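Local coordinates for protein probable amino acid aminotransferase (Mycobacterium tuberculosis, PDB 6Q1S) that is a probable amino acid aminotransferase of the class IV family that binds 4'-deoxy-4'-aminopyridoxal-5'-phosphate and 2-oxoglutaric acid, at residues D30-R39 with E88-R97. Residues are numbered along the deposited sequence; the frame is centred on the assembly and turned at random.
Sequences DGVFETLLVR and EGALRLIYSR
Asp30 and Arg97 close one end of this antiparallel strand pair, Glu88 and Arg39 the other. Arg97 grips Asp30 side-on, one nitrogen to each oxygen: NE reaches OD1 at 2.6 Å from above the carboxylate plane, and NH2 meets OD2 on its syn side at 3.0 Å. The backbone N of Arg97 bonds Asp30 O at 3.1 Å. At the far end Arg39 NE and NH2 both donate to Glu88 OE1, from the same face of its carboxylate plane, with NE at 2.9 Å. The bend at chi3 of Arg39 (-81°) turns its guanidinium edge to that oxygen. Outside the pair, Arg97 NH2 also donates to Met60 O, Glu88 OE2 forms a salt bridge with Arg122, and Arg39 NH1 one with Asp284.

Between these clamps, Val32/Tyr95, Glu34/Leu93, Leu36/Leu91 and Val38/Gly89 exchange backbone N-H and C=O in both directions, so eight bonds satisfy the inward-facing amides. The side chains of Val32, Glu34, Leu36, Val38, Leu91, Leu93 and Tyr95 lie on one face, where Leu36 CD1 lies across Leu93 CG (3.7 Å) and Val32 CG2 meets the edge of the Tyr95 ring at CD2 (3.8 Å). Helices 46-59 and 67-84 pack on this face, Tyr95 OH is bound to Pro63 O, and Glu34, whose side chain lies about 5 Å from the bound PMP, pairs through OE2 with Arg52 NE. On the other face the aliphatic part of Arg92 runs alongside Thr35, with CG 3.3 Å from Thr35 OG1, and its guanidinium pairs with Glu100 of the second subunit. Strands 31-39 and 89-96 are adjacent inner strands, with 89-96 in the middle of the five, in the antiparallel sheet of the smaller N-terminal domain of the class IV aminotransferase fold, beside the cofactor site.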
ATOM      1  N   ASP B  30       3.829  -0.357  -6.501  1.00 18.74           N
ATOM      2  CA  ASP B  30       3.778  -1.706  -7.064  1.00 21.07           C
ATOM      3  C   ASP B  30       5.197  -2.256  -7.114  1.00 20.87           C
ATOM      4  O   ASP B  30       5.909  -2.116  -8.109  1.00 24.22           O
ATOM      5  CB  ASP B  30       3.137  -1.678  -8.446  1.00 25.30           C
ATOM      6  CG  ASP B  30       2.698  -3.046  -8.915  1.00 29.30           C
ATOM      7  OD1 ASP B  30       2.227  -3.157 -10.066  1.00 32.31           O
ATOM      8  OD2 ASP B  30       2.788  -4.007  -8.125  1.00 32.09           O
ATOM      9  N   GLY B  31       5.607  -2.901  -6.030  1.00 18.85           N
ATOM     10  CA  GLY B  31       6.929  -3.497  -5.971  1.00 19.25           C
ATOM     11  C   GLY B  31       7.153  -4.123  -4.614  1.00 19.66           C
ATOM     12  O   GLY B  31       6.306  -4.043  -3.720  1.00 19.63           O
ATOM     13  N   VAL B  32       8.317  -4.757  -4.473  1.00 20.07           N
ATOM     14  CA  VAL B  32       8.709  -5.393  -3.224  1.00 20.54           C
ATOM     15  C   VAL B  32      10.058  -4.831  -2.800  1.00 20.87           C
ATOM     16  O   VAL B  32      10.813  -4.285  -3.609  1.00 20.82           O
ATOM     17  CB  VAL B  32       8.771  -6.929  -3.348  1.00 20.83           C
ATOM     18  CG1 VAL B  32       7.424  -7.479  -3.786  1.00 20.87           C
ATOM     19  CG2 VAL B  32       9.867  -7.344  -4.319  1.00 21.02           C
ATOM     20  N   PHE B  33      10.362  -4.970  -1.511  1.00 21.26           N
ATOM     21  CA  PHE B  33      11.630  -4.474  -1.001  1.00 21.65           C
ATOM     22  C   PHE B  33      12.065  -5.297   0.202  1.00 22.20           C
ATOM     23  O   PHE B  33      11.314  -6.116   0.735  1.00 22.26           O
ATOM     24  CB  PHE B  33      11.550  -2.984  -0.641  1.00 21.47           C
ATOM     25  CG  PHE B  33      10.952  -2.706   0.709  1.00 21.58           C
ATOM     26  CD1 PHE B  33       9.581  -2.743   0.898  1.00 21.26           C
ATOM     27  CD2 PHE B  33      11.763  -2.379   1.783  1.00 22.04           C
ATOM     28  CE1 PHE B  33       9.030  -2.477   2.141  1.00 21.40           C
ATOM     29  CE2 PHE B  33      11.221  -2.111   3.028  1.00 22.18           C
ATOM     30  CZ  PHE B  33       9.852  -2.160   3.206  1.00 21.95           C
ATOM     31  N   GLU B  34      13.309  -5.063   0.618  1.00 22.65           N
ATOM     32  CA  GLU B  34      13.897  -5.689   1.789  1.00 23.24           C
ATOM     33  C   GLU B  34      14.755  -4.661   2.506  1.00 23.53           C
ATOM     34  O   GLU B  34      15.266  -3.724   1.891  1.00 23.39           O
ATOM     35  CB  GLU B  34      14.744  -6.915   1.418  1.00 23.66           C
ATOM     36  CG  GLU B  34      13.934  -8.160   1.101  1.00 23.57           C
ATOM     37  CD  GLU B  34      13.190  -8.687   2.309  1.00 23.74           C
ATOM     38  OE1 GLU B  34      13.729  -8.581   3.432  1.00 24.18           O
ATOM     39  OE2 GLU B  34      12.069  -9.208   2.141  1.00 23.47           O
ATOM     40  N   THR B  35      14.912  -4.842   3.815  1.00 23.96           N
ATOM     41  CA  THR B  35      15.727  -3.952   4.631  1.00 24.33           C
ATOM     42  C   THR B  35      16.768  -4.772   5.372  1.00 25.05           C
ATOM     43  O   THR B  35      16.428  -5.743   6.055  1.00 25.28           O
ATOM     44  CB  THR B  35      14.877  -3.157   5.629  1.00 24.20           C
ATOM     45  OG1 THR B  35      14.018  -2.257   4.919  1.00 23.59           O
ATOM     46  CG2 THR B  35      15.768  -2.360   6.572  1.00 24.69           C
ATOM     47  N   LEU B  36      18.032  -4.378   5.235  1.00 25.42           N
ATOM     48  CA  LEU B  36      19.143  -5.091   5.840  1.00 26.16           C
ATOM     49  C   LEU B  36      19.952  -4.130   6.695  1.00 26.88           C
ATOM     50  O   LEU B  36      20.017  -2.930   6.417  1.00 28.75           O
ATOM     51  CB  LEU B  36      20.057  -5.726   4.782  1.00 26.34           C
ATOM     52  CG  LEU B  36      19.475  -6.799   3.860  1.00 26.05           C
ATOM     53  CD1 LEU B  36      18.762  -6.169   2.674  1.00 25.33           C
ATOM     54  CD2 LEU B  36      20.571  -7.739   3.388  1.00 26.58           C
ATOM     55  N   LEU B  37      20.567  -4.673   7.738  1.00 27.25           N
ATOM     56  CA  LEU B  37      21.409  -3.903   8.642  1.00 27.78           C
ATOM     57  C   LEU B  37      22.874  -4.197   8.348  1.00 28.39           C
ATOM     58  O   LEU B  37      23.276  -5.364   8.276  1.00 28.74           O
ATOM     59  CB  LEU B  37      21.084  -4.228  10.101  1.00 28.17           C
ATOM     60  CG  LEU B  37      21.921  -3.514  11.165  1.00 28.79           C
ATOM     61  CD1 LEU B  37      21.519  -2.052  11.284  1.00 28.47           C
ATOM     62  CD2 LEU B  37      21.787  -4.222  12.504  1.00 29.30           C
ATOM     63  N   VAL B  38      23.661  -3.144   8.167  1.00 28.55           N
ATOM     64  CA  VAL B  38      25.106  -3.267   8.026  1.00 29.22           C
ATOM     65  C   VAL B  38      25.728  -3.079   9.403  1.00 31.84           C
ATOM     66  O   VAL B  38      25.595  -2.013  10.012  1.00 35.01           O
ATOM     67  CB  VAL B  38      25.662  -2.245   7.023  1.00 29.05           C
ATOM     68  CG1 VAL B  38      27.183  -2.267   7.036  1.00 29.84           C
ATOM     69  CG2 VAL B  38      25.141  -2.537   5.626  1.00 28.41           C
ATOM     70  N   ARG B  39      26.409  -4.112   9.894  1.00 31.64           N
ATOM     71  CA  ARG B  39      27.027  -4.071  11.212  1.00 33.55           C
ATOM     72  C   ARG B  39      28.374  -4.771  11.156  1.00 36.39           C
ATOM     73  O   ARG B  39      28.468  -5.905  10.675  1.00 38.76           O
ATOM     74  CB  ARG B  39      26.132  -4.728  12.273  1.00 33.86           C
ATOM     75  CG  ARG B  39      26.836  -4.981  13.597  1.00 35.02           C
ATOM     76  CD  ARG B  39      25.936  -5.690  14.600  1.00 33.72           C
ATOM     77  NE  ARG B  39      25.021  -4.767  15.271  1.00 32.10           N
ATOM     78  CZ  ARG B  39      24.259  -5.093  16.310  1.00 32.00           C
ATOM     79  NH1 ARG B  39      24.300  -6.321  16.808  1.00 32.40           N
ATOM     80  NH2 ARG B  39      23.460  -4.188  16.859  1.00 31.71           N
ATOM     81  N   GLU B  88      26.560   1.874  11.893  1.00 30.73           N
ATOM     82  CA  GLU B  88      25.663   0.934  11.246  1.00 30.11           C
ATOM     83  C   GLU B  88      24.926   1.632  10.108  1.00 29.30           C
ATOM     84  O   GLU B  88      24.772   2.858  10.091  1.00 29.75           O
ATOM     85  CB  GLU B  88      24.676   0.347  12.252  1.00 30.03           C
ATOM     86  CG  GLU B  88      25.280  -0.728  13.145  1.00 31.37           C
ATOM     87  CD  GLU B  88      24.350  -1.159  14.261  1.00 32.21           C
ATOM     88  OE1 GLU B  88      24.796  -1.919  15.145  1.00 33.27           O
ATOM     89  OE2 GLU B  88      23.172  -0.744  14.252  1.00 32.18           O
ATOM     90  N   GLY B  89      24.476   0.836   9.139  1.00 28.81           N
ATOM     91  CA  GLY B  89      23.799   1.371   7.983  1.00 28.06           C
ATOM     92  C   GLY B  89      22.473   0.675   7.749  1.00 27.43           C
ATOM     93  O   GLY B  89      22.255  -0.463   8.165  1.00 27.58           O
ATOM     94  N   ALA B  90      21.585   1.392   7.072  1.00 26.76           N
ATOM     95  CA  ALA B  90      20.274   0.880   6.686  1.00 26.12           C
ATOM     96  C   ALA B  90      20.325   0.599   5.190  1.00 26.25           C
ATOM     97  O   ALA B  90      20.182   1.512   4.373  1.00 27.32           O
ATOM     98  CB  ALA B  90      19.171   1.873   7.036  1.00 25.69           C
ATOM     99  N   LEU B  91      20.531  -0.666   4.835  1.00 26.08           N
ATOM    100  CA  LEU B  91      20.618  -1.089   3.444  1.00 25.69           C
ATOM    101  C   LEU B  91      19.268  -1.637   3.004  1.00 25.73           C
ATOM    102  O   LEU B  91      18.705  -2.517   3.663  1.00 26.74           O
ATOM    103  CB  LEU B  91      21.713  -2.143   3.266  1.00 26.59           C
ATOM    104  CG  LEU B  91      22.128  -2.493   1.836  1.00 26.48           C
ATOM    105  CD1 LEU B  91      23.630  -2.709   1.754  1.00 26.65           C
ATOM    106  CD2 LEU B  91      21.392  -3.733   1.370  1.00 27.46           C
ATOM    107  N   ARG B  92      18.756  -1.120   1.889  1.00 24.95           N
ATOM    108  CA  ARG B  92      17.444  -1.503   1.390  1.00 24.83           C
ATOM    109  C   ARG B  92      17.539  -1.889  -0.079  1.00 23.47           C
ATOM    110  O   ARG B  92      18.261  -1.254  -0.850  1.00 23.48           O
ATOM    111  CB  ARG B  92      16.422  -0.367   1.559  1.00 28.97           C
ATOM    112  CG  ARG B  92      15.769  -0.324   2.933  1.00 33.59           C
ATOM    113  CD  ARG B  92      14.966   0.954   3.137  1.00 36.43           C
ATOM    114  NE  ARG B  92      15.755   2.172   2.979  1.00 39.84           N
ATOM    115  CZ  ARG B  92      15.235   3.396   3.005  1.00 40.89           C
ATOM    116  NH1 ARG B  92      13.932   3.558   3.191  1.00 41.20           N
ATOM    117  NH2 ARG B  92      16.015   4.457   2.845  1.00 42.02           N
ATOM    118  N   LEU B  93      16.818  -2.946  -0.451  1.00 23.26           N
ATOM    119  CA  LEU B  93      16.721  -3.411  -1.831  1.00 22.99           C
ATOM    120  C   LEU B  93      15.354  -3.030  -2.381  1.00 22.31           C
ATOM    121  O   LEU B  93      14.335  -3.519  -1.889  1.00 22.15           O
ATOM    122  CB  LEU B  93      16.912  -4.925  -1.913  1.00 23.30           C
ATOM    123  CG  LEU B  93      17.858  -5.538  -0.886  1.00 24.00           C
ATOM    124  CD1 LEU B  93      17.788  -7.054  -0.931  1.00 24.26           C
ATOM    125  CD2 LEU B  93      19.264  -5.062  -1.157  1.00 24.41           C
ATOM    126  N   ILE B  94      15.328  -2.176  -3.399  1.00 21.96           N
ATOM    127  CA  ILE B  94      14.080  -1.718  -4.001  1.00 21.34           C
ATOM    128  C   ILE B  94      13.894  -2.442  -5.327  1.00 21.13           C
ATOM    129  O   ILE B  94      14.751  -2.359  -6.214  1.00 21.25           O
ATOM    130  CB  ILE B  94      14.071  -0.195  -4.198  1.00 21.10           C
ATOM    131  CG1 ILE B  94      14.473   0.512  -2.902  1.00 21.42           C
ATOM    132  CG2 ILE B  94      12.697   0.268  -4.663  1.00 20.51           C
ATOM    133  CD1 ILE B  94      13.491   0.316  -1.769  1.00 21.37           C
ATOM    134  N   TYR B  95      12.774  -3.150  -5.464  1.00 20.86           N
ATOM    135  CA  TYR B  95      12.482  -3.964  -6.643  1.00 20.69           C
ATOM    136  C   TYR B  95      11.049  -3.654  -7.068  1.00 20.14           C
ATOM    137  O   TYR B  95      10.094  -4.155  -6.468  1.00 20.06           O
ATOM    138  CB  TYR B  95      12.678  -5.447  -6.346  1.00 21.08           C
ATOM    139  CG  TYR B  95      12.592  -6.353  -7.555  1.00 21.04           C
ATOM    140  CD1 TYR B  95      13.131  -5.971  -8.775  1.00 20.95           C
ATOM    141  CD2 TYR B  95      11.997  -7.604  -7.464  1.00 21.14           C
ATOM    142  CE1 TYR B  95      13.059  -6.803  -9.880  1.00 20.95           C
ATOM    143  CE2 TYR B  95      11.923  -8.444  -8.559  1.00 21.15           C
ATOM    144  CZ  TYR B  95      12.454  -8.040  -9.764  1.00 21.06           C
ATOM    145  OH  TYR B  95      12.381  -8.876 -10.857  1.00 22.07           O
ATOM    146  N   SER B  96      10.905  -2.836  -8.106  1.00 21.61           N
ATOM    147  CA  SER B  96       9.609  -2.377  -8.575  1.00 22.95           C
ATOM    148  C   SER B  96       9.291  -2.965  -9.941  1.00 23.29           C
ATOM    149  O   SER B  96      10.172  -3.456 -10.651  1.00 25.06           O
ATOM    150  CB  SER B  96       9.574  -0.849  -8.657  1.00 21.43           C
ATOM    151  OG  SER B  96       8.770  -0.416  -9.740  1.00 20.64           O
ATOM    152  N   ARG B  97       8.009  -2.897 -10.305  1.00 21.60           N
ATOM    153  CA  ARG B  97       7.563  -3.424 -11.589  1.00 21.62           C
ATOM    154  C   ARG B  97       8.083  -2.615 -12.770  1.00 22.53           C
ATOM    155  O   ARG B  97       8.001  -3.090 -13.908  1.00 25.98           O
ATOM    156  CB  ARG B  97       6.033  -3.493 -11.625  1.00 18.92           C
ATOM    157  CG  ARG B  97       5.482  -4.501 -12.627  1.00 19.24           C
ATOM    158  CD  ARG B  97       3.993  -4.739 -12.423  1.00 18.36           C
ATOM    159  NE  ARG B  97       3.682  -5.137 -11.053  1.00 18.27           N
ATOM    160  CZ  ARG B  97       3.700  -6.394 -10.616  1.00 19.24           C
ATOM    161  NH1 ARG B  97       4.009  -7.385 -11.443  1.00 19.10           N
ATOM    162  NH2 ARG B  97       3.404  -6.662  -9.353  1.00 21.15           N
TER